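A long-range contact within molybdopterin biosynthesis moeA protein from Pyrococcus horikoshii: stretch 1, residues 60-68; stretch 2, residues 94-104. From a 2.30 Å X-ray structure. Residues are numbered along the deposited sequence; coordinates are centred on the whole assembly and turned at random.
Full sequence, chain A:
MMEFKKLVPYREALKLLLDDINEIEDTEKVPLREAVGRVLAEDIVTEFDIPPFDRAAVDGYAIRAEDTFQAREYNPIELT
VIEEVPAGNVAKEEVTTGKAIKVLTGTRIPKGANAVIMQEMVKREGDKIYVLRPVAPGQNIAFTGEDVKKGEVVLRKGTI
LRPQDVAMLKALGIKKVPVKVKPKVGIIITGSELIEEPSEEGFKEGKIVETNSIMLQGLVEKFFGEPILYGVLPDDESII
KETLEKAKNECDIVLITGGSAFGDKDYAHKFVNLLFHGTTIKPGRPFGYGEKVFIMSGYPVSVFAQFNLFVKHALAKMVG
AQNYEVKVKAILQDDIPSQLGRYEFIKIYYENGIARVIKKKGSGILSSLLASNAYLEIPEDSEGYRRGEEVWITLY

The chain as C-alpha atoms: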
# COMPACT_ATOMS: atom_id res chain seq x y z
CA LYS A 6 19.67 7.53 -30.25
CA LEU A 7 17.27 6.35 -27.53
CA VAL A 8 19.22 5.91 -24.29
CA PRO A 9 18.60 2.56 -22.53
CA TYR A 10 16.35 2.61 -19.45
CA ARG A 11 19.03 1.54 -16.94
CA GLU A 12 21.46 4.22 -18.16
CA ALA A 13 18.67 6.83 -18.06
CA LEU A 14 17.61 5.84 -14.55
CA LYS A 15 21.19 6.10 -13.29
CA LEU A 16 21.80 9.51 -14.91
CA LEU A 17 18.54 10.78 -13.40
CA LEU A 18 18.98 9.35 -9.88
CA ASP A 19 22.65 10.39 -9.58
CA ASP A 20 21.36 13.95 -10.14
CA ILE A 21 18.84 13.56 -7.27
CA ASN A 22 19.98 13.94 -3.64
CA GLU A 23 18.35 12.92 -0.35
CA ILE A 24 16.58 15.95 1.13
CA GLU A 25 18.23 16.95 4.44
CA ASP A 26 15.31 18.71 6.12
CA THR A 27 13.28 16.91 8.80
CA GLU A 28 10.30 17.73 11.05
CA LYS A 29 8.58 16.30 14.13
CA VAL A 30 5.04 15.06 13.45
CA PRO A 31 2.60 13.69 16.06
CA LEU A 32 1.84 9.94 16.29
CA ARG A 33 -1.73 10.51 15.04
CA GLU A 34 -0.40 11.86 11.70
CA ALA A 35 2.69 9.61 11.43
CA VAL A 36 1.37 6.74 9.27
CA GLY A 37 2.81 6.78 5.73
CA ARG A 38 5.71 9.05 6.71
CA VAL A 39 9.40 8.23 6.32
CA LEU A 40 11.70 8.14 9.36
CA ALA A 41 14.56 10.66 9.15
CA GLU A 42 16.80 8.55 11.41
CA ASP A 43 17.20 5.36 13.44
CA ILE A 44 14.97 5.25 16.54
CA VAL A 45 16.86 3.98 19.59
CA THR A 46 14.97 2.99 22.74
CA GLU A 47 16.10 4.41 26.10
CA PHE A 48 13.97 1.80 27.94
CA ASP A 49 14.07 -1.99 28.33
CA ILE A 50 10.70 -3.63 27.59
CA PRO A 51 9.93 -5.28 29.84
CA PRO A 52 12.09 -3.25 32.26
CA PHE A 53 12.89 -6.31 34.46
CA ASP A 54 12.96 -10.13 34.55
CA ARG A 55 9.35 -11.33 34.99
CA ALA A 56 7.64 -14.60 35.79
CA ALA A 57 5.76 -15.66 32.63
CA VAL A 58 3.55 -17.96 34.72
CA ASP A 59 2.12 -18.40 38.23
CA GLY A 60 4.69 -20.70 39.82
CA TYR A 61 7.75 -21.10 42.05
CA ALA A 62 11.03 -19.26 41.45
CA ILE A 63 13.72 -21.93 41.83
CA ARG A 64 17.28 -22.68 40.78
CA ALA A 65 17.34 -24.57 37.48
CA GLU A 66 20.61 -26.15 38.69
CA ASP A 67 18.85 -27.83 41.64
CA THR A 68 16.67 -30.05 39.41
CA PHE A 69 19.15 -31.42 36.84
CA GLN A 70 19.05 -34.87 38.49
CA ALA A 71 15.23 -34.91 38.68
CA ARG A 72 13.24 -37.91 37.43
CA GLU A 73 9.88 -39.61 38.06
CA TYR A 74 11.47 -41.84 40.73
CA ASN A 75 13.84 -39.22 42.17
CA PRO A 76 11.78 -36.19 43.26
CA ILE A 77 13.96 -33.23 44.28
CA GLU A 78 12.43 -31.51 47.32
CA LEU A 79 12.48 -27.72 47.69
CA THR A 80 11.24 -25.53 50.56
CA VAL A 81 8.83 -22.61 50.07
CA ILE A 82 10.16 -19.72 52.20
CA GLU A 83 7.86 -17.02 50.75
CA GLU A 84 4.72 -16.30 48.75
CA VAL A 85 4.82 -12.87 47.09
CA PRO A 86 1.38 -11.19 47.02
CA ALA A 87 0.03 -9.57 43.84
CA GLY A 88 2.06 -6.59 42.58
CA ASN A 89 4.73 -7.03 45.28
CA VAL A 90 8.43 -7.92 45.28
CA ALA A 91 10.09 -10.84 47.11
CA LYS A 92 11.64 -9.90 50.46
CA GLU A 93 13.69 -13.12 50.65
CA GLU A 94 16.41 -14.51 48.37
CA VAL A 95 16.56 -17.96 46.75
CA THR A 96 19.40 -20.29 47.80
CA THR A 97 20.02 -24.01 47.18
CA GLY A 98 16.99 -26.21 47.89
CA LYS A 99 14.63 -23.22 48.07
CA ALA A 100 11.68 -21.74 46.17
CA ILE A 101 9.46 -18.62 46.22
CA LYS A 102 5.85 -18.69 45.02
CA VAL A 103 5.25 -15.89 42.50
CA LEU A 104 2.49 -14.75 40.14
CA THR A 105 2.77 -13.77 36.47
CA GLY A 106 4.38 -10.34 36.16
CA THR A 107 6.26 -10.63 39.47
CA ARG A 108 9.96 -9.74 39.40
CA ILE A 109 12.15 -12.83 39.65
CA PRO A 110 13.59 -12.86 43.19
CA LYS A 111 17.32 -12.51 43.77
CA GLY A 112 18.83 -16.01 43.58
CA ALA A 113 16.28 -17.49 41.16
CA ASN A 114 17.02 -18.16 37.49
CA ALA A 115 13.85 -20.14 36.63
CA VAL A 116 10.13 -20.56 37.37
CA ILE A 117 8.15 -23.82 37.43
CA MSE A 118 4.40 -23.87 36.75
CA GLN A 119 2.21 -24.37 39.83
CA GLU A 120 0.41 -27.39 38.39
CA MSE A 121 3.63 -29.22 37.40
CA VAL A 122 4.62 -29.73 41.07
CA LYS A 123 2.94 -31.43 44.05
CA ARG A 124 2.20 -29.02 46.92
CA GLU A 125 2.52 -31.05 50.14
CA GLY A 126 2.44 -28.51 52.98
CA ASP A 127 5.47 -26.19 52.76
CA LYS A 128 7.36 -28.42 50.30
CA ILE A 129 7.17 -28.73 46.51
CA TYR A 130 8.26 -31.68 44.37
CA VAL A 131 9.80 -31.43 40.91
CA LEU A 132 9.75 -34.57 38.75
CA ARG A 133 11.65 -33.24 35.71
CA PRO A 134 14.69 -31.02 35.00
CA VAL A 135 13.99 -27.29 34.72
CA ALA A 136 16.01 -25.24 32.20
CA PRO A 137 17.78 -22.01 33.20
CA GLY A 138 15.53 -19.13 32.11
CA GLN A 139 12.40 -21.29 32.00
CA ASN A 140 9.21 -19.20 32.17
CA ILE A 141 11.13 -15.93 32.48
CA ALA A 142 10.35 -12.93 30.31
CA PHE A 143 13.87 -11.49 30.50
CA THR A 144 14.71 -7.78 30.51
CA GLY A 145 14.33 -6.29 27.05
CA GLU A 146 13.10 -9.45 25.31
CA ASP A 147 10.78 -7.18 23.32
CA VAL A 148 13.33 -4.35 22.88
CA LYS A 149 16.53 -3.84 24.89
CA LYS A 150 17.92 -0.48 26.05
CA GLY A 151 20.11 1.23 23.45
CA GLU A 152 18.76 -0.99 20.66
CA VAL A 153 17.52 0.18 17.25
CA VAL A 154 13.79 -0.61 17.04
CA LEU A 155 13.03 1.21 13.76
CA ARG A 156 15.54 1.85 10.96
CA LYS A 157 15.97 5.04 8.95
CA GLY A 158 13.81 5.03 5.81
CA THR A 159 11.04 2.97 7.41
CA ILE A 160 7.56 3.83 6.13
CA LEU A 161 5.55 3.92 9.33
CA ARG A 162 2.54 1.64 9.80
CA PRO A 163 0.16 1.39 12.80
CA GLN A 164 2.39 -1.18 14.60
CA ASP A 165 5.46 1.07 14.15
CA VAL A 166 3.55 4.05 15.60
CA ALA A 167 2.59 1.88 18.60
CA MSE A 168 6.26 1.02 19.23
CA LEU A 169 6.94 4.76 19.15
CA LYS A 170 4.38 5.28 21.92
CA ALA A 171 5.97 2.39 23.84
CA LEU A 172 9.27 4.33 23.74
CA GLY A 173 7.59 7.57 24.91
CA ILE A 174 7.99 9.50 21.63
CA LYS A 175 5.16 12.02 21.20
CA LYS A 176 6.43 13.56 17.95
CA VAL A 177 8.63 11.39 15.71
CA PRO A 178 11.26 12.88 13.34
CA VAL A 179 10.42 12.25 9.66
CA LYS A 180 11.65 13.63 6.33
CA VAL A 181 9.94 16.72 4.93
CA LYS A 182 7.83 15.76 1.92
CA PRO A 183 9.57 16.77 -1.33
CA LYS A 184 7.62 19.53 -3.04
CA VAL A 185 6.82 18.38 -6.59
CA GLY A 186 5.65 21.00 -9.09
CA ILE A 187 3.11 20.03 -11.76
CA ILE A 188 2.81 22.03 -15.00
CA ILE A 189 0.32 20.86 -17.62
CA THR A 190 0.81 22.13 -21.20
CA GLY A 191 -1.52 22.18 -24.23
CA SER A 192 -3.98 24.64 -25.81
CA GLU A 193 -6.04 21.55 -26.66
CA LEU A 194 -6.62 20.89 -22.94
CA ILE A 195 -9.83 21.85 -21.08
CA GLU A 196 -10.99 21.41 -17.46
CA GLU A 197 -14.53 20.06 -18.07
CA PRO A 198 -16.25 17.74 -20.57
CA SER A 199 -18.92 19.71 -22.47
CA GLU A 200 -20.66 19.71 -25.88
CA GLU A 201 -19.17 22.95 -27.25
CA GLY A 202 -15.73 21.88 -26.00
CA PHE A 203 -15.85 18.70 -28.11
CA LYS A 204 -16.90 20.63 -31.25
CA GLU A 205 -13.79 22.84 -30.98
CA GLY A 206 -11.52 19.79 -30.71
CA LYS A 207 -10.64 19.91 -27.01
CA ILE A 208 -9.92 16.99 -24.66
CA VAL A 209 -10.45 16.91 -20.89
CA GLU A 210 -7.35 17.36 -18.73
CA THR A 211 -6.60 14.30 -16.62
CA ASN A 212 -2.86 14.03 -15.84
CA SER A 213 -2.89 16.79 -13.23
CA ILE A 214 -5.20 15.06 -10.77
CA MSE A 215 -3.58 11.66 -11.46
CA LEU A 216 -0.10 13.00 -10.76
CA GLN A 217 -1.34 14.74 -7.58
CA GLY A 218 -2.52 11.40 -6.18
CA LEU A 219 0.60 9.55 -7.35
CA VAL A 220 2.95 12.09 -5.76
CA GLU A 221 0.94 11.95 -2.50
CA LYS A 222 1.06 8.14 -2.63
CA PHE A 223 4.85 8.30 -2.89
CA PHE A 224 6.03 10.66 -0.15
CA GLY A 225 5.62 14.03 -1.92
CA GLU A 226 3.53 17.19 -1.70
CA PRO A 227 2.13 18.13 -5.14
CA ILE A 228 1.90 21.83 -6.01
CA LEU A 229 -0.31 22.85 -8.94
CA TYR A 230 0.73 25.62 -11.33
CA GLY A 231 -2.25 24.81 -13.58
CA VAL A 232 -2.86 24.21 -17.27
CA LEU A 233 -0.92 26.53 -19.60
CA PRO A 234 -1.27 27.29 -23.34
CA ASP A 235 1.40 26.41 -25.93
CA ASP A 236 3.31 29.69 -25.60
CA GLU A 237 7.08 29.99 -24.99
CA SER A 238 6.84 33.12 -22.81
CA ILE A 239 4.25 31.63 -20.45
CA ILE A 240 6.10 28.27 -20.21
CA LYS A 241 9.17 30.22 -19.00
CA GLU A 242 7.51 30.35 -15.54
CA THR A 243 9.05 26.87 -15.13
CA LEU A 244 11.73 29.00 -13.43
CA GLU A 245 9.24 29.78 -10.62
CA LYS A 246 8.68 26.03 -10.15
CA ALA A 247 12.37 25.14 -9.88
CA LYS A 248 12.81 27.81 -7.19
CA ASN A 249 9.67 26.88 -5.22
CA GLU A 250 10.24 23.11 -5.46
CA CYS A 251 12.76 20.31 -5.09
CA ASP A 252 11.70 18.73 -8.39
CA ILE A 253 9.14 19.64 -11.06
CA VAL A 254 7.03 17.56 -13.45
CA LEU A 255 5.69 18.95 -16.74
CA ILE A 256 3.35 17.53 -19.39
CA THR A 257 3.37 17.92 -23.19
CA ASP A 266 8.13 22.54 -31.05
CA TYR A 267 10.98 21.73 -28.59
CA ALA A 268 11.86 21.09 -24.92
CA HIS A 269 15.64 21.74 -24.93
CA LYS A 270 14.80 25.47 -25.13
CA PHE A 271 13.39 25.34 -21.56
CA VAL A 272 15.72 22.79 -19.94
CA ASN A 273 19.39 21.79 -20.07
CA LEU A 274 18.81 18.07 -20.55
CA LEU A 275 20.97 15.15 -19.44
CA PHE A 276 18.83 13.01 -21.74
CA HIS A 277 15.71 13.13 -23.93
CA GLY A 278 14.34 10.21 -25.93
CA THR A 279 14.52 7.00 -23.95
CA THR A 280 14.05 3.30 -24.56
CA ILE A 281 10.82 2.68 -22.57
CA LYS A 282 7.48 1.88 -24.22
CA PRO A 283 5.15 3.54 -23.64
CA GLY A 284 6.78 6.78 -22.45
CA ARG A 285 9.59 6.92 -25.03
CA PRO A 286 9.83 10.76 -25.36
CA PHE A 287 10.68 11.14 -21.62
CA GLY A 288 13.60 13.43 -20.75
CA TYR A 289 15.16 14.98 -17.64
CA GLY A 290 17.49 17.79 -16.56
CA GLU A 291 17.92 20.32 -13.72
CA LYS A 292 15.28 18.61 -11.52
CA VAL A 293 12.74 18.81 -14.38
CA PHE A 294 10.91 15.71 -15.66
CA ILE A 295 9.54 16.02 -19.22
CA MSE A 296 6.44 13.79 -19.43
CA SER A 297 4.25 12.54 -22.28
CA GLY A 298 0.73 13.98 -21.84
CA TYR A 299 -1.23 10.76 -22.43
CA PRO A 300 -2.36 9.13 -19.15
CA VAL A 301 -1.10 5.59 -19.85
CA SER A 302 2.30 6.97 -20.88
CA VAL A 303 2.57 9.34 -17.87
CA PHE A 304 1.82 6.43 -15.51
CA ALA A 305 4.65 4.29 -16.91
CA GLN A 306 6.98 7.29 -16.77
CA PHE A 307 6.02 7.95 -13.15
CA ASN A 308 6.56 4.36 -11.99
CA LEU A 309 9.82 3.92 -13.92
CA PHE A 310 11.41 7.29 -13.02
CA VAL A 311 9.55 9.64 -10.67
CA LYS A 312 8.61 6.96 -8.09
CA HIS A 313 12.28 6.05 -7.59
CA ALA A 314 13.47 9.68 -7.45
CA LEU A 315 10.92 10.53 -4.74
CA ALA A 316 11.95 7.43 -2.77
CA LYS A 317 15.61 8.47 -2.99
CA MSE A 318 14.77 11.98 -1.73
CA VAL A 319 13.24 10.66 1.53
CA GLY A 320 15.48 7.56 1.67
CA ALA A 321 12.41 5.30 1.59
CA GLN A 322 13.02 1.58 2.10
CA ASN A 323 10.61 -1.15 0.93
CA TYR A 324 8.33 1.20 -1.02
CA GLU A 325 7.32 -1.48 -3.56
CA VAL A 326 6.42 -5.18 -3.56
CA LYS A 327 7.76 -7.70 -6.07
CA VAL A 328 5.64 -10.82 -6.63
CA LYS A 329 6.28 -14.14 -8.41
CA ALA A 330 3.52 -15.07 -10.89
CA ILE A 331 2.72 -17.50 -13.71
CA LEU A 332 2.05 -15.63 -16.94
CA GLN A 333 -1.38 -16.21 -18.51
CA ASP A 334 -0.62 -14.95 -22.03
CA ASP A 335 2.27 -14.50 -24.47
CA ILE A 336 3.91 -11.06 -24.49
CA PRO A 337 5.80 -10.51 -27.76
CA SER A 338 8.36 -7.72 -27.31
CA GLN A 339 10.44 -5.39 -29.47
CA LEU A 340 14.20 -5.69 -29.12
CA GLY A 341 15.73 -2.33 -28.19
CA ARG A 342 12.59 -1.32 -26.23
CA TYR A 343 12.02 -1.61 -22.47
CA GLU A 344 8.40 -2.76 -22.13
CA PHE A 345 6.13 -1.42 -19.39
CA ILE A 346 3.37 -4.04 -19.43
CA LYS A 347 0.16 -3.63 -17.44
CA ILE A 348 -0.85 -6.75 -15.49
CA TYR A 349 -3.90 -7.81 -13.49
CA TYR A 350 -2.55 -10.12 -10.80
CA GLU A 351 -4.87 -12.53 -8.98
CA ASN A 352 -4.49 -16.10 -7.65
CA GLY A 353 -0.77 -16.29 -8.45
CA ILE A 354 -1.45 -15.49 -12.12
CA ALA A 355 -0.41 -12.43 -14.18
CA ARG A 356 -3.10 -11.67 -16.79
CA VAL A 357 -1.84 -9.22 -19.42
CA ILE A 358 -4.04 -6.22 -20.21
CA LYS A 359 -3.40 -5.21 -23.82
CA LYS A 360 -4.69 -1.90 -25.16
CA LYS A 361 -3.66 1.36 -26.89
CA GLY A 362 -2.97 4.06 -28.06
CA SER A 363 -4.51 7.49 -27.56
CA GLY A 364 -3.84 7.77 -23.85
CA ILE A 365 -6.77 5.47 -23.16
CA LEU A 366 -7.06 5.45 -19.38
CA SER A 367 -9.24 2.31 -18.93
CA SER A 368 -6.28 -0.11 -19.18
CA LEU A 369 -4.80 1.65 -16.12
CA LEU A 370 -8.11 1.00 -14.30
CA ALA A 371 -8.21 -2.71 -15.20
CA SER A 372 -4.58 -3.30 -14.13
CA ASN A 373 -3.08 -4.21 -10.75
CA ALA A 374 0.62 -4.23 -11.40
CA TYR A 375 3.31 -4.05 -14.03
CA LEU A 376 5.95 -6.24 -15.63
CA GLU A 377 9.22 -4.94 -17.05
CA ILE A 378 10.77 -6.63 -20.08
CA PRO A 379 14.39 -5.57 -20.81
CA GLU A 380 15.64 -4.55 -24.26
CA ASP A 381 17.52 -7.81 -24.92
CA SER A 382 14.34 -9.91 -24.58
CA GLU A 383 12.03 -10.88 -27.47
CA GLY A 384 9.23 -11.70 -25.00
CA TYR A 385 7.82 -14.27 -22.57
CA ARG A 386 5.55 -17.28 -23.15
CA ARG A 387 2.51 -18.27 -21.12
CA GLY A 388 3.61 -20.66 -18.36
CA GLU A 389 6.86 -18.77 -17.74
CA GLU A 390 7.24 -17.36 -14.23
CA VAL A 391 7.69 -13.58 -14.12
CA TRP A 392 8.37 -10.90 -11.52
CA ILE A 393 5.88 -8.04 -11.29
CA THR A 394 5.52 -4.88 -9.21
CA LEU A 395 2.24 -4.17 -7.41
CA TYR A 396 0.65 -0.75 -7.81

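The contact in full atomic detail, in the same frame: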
# COMPACT_ATOMS: atom_id res chain seq x y z
N GLY A 60 3.90 -19.54 39.45
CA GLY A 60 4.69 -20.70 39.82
C GLY A 60 5.61 -20.49 41.01
O GLY A 60 5.29 -19.74 41.92
N TYR A 61 6.75 -21.19 40.99
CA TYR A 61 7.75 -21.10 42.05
C TYR A 61 9.11 -20.76 41.45
O TYR A 61 9.62 -21.50 40.60
CB TYR A 61 7.83 -22.42 42.82
CG TYR A 61 6.55 -22.77 43.55
CD1 TYR A 61 6.29 -22.25 44.81
CD2 TYR A 61 5.61 -23.61 42.97
CE1 TYR A 61 5.11 -22.56 45.48
CE2 TYR A 61 4.44 -23.94 43.64
CZ TYR A 61 4.19 -23.41 44.89
OH TYR A 61 3.03 -23.72 45.55
N ALA A 62 9.70 -19.66 41.89
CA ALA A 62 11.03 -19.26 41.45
C ALA A 62 12.09 -20.14 42.12
O ALA A 62 12.30 -20.06 43.32
CB ALA A 62 11.27 -17.79 41.76
N ILE A 63 12.74 -20.98 41.32
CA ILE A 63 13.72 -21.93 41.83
C ILE A 63 15.08 -21.71 41.17
O ILE A 63 15.26 -20.78 40.39
CB ILE A 63 13.24 -23.38 41.56
CG1 ILE A 63 13.11 -23.65 40.06
CG2 ILE A 63 11.91 -23.63 42.26
CD1 ILE A 63 13.06 -25.12 39.70
N ARG A 64 16.03 -22.58 41.52
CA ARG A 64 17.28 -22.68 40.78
C ARG A 64 17.12 -23.82 39.79
O ARG A 64 16.76 -24.93 40.18
CB ARG A 64 18.45 -22.99 41.73
CG ARG A 64 18.50 -22.14 42.99
CD ARG A 64 19.16 -20.81 42.78
NE ARG A 64 20.62 -20.95 42.64
CZ ARG A 64 21.52 -20.59 43.56
NH1 ARG A 64 21.15 -20.04 44.71
NH2 ARG A 64 22.81 -20.77 43.31
N ALA A 65 17.36 -23.54 38.52
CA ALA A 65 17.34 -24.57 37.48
C ALA A 65 18.36 -25.67 37.81
O ALA A 65 18.10 -26.85 37.60
CB ALA A 65 17.64 -23.96 36.12
N GLU A 66 19.50 -25.25 38.35
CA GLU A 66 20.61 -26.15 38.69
C GLU A 66 20.21 -27.24 39.68
O GLU A 66 20.73 -28.36 39.64
CB GLU A 66 21.79 -25.35 39.26
CG GLU A 66 22.54 -24.50 38.24
CD GLU A 66 21.80 -23.23 37.84
OE1 GLU A 66 21.31 -22.50 38.73
OE2 GLU A 66 21.70 -22.97 36.62
N ASP A 67 19.28 -26.92 40.58
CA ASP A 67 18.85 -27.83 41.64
C ASP A 67 18.02 -29.03 41.18
O ASP A 67 17.78 -29.95 41.96
CB ASP A 67 18.02 -27.06 42.68
CG ASP A 67 18.86 -26.13 43.53
OD1 ASP A 67 20.10 -26.24 43.51
OD2 ASP A 67 18.35 -25.24 44.25
N THR A 68 17.59 -29.03 39.92
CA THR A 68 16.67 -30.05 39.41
C THR A 68 17.23 -30.84 38.23
O THR A 68 16.48 -31.54 37.55
CB THR A 68 15.34 -29.38 39.00
OG1 THR A 68 15.56 -28.49 37.90
CG2 THR A 68 14.81 -28.46 40.11
N GLU A 94 15.62 -14.03 49.50
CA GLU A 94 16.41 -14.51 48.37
C GLU A 94 16.21 -16.02 48.20
O GLU A 94 15.67 -16.68 49.08
CB GLU A 94 17.90 -14.22 48.58
CG GLU A 94 18.26 -12.75 48.71
CD GLU A 94 19.76 -12.52 48.75
OE1 GLU A 94 20.48 -13.04 47.87
OE2 GLU A 94 20.24 -11.80 49.67
N VAL A 95 16.67 -16.54 47.06
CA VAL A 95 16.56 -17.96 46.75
C VAL A 95 17.95 -18.58 46.79
O VAL A 95 18.84 -18.17 46.04
CB VAL A 95 15.94 -18.20 45.36
CG1 VAL A 95 15.93 -19.68 45.00
CG2 VAL A 95 14.53 -17.63 45.32
N THR A 96 18.14 -19.55 47.69
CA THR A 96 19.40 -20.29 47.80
C THR A 96 19.14 -21.74 47.40
O THR A 96 18.05 -22.07 46.93
CB THR A 96 19.97 -20.18 49.24
OG1 THR A 96 18.91 -20.10 50.20
CG2 THR A 96 20.72 -18.86 49.43
N THR A 97 20.14 -22.60 47.56
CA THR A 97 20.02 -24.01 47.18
C THR A 97 18.93 -24.72 47.98
O THR A 97 18.87 -24.59 49.21
CB THR A 97 21.37 -24.74 47.36
OG1 THR A 97 22.39 -24.07 46.61
CG2 THR A 97 21.34 -26.14 46.74
N GLY A 98 18.08 -25.46 47.28
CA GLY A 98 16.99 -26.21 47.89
C GLY A 98 15.79 -25.37 48.27
O GLY A 98 14.96 -25.81 49.06
N LYS A 99 15.68 -24.17 47.69
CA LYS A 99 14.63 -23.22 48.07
C LYS A 99 13.75 -22.84 46.88
O LYS A 99 14.06 -23.17 45.73
CB LYS A 99 15.25 -21.95 48.67
CG LYS A 99 16.24 -22.19 49.80
CD LYS A 99 15.54 -22.41 51.13
CE LYS A 99 16.55 -22.58 52.27
NZ LYS A 99 16.38 -23.88 52.98
N ALA A 100 12.66 -22.14 47.17
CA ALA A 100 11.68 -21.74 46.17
C ALA A 100 10.77 -20.64 46.71
O ALA A 100 10.48 -20.60 47.90
CB ALA A 100 10.84 -22.94 45.74
N ILE A 101 10.32 -19.74 45.83
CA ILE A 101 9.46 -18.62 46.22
C ILE A 101 8.27 -18.53 45.28
O ILE A 101 8.42 -18.18 44.12
CB ILE A 101 10.25 -17.29 46.22
CG1 ILE A 101 11.30 -17.29 47.34
CG2 ILE A 101 9.31 -16.08 46.37
CD1 ILE A 101 12.25 -16.11 47.30
N LYS A 102 7.08 -18.84 45.79
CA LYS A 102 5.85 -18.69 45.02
C LYS A 102 5.69 -17.28 44.47
O LYS A 102 5.73 -16.31 45.23
CB LYS A 102 4.62 -19.05 45.87
CG LYS A 102 3.36 -19.32 45.05
CD LYS A 102 2.26 -19.92 45.92
CE LYS A 102 1.23 -20.66 45.09
NZ LYS A 102 0.36 -19.71 44.35
N VAL A 103 5.52 -17.17 43.16
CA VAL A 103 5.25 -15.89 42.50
C VAL A 103 4.02 -15.99 41.60
O VAL A 103 3.51 -17.07 41.33
CB VAL A 103 6.46 -15.42 41.66
CG1 VAL A 103 7.62 -15.05 42.56
CG2 VAL A 103 6.89 -16.49 40.64
N LEU A 104 3.54 -14.83 41.16
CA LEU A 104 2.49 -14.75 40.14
C LEU A 104 3.11 -14.23 38.85
O LEU A 104 4.25 -13.77 38.84
CB LEU A 104 1.37 -13.82 40.60
CG LEU A 104 0.57 -14.31 41.81
CD1 LEU A 104 -0.19 -13.15 42.46
CD2 LEU A 104 -0.40 -15.42 41.41

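Residues 60-68 and 94-104 meet as two antiparallel strands, 60-63 and 99-103, extended at one end by side-chain contacts to a turn; together they bury 633 Å² of surface. Followed along the second stretch, the contact begins beyond the strand pairing. Glu-94 lies out of reach, and Val-95 makes the first approach. Its side chain points toward the other stretch and is buried there: CG2 lies 3.9 Å from Ala-62 O, and CG1 lies 4.1 Å from CD of Arg-64, so the branched valine packs against both backbone and the aliphatic part of the arginine. The carbonyl of Val-95 serves the same arginine, for Arg-64 NH1 donates a hydrogen bond to Val-95 O at 3.3 Å, with the acceptor near the guanidinium plane. Three successive m rotamers fold the arginine so that its end also passes Thr-96, whose CA is 3.6 Å from Arg-64 NH1.

The side chain of Thr-96 points away and is exposed. This residue opens a type II turn that runs to Lys-99 and is closed by a weak hydrogen bond from Lys-99 N to Thr-96 O (3.3 Å). Within the turn, Thr-97 brings its methyl CG2 to 3.5 Å from Asp-67 OD1, while Gly-98 adopts a positive phi of 78°, a conformation that favours glycine. Gly-98 N donates a nearly straight hydrogen bond to Asp-67 OD2 (3.0 Å, 170°). Asp-67 is well suited to this role: it lies in a 3-10 segment, where Asp-67 N bonds Arg-64 O at 3.2 Å, its CA-to-CB bond points toward the second stretch, and its short side chain puts OD2 within bonding distance of Gly-98 N.

Lys-99 begins the strand, but the end of its side chain leads away from the partner. Ala-100 is buried, and its small side chain fits close to its neighbours, with CB 3.7 Å from Ile-63 CG2 and 4.2 Å from Tyr-61 CB. Its CA also makes a C-H...O contact with Ala-62 O at 3.4 Å.

At Ile-101 the regular ladder starts. Ile-101 N donates to Ala-62 O (3.2 Å), and Ala-62 N returns a bond to Ile-101 O (3.0 Å, 169°). Both side chains lie on the same face of the sheet, shared with Val-103. Lys-102 pairs with Tyr-61 on the other face without mutual backbone hydrogen bonds, their CA atoms only 4.3 Å apart. The end of the tyrosine side chain comes nearer to the second stretch, placing CE1 3.6 Å from Lys-102 CB. The lysine chain thus contributes aliphatic surface here, while its ammonium is satisfied elsewhere in the structure. Lys-102 CA adds a C-H...O contact to Gly-60 O at 3.3 Å.

Val-103 completes the ladder: Val-103 N donates to Gly-60 O (2.9 Å), and Gly-60 N donates to Val-103 O (3.1 Å). With no side chain, Gly-60 contributes through its backbone, while Val-103 extends CG2 to 4.4 Å from Ala-62 N. Leu-104 points away, and the contact ends.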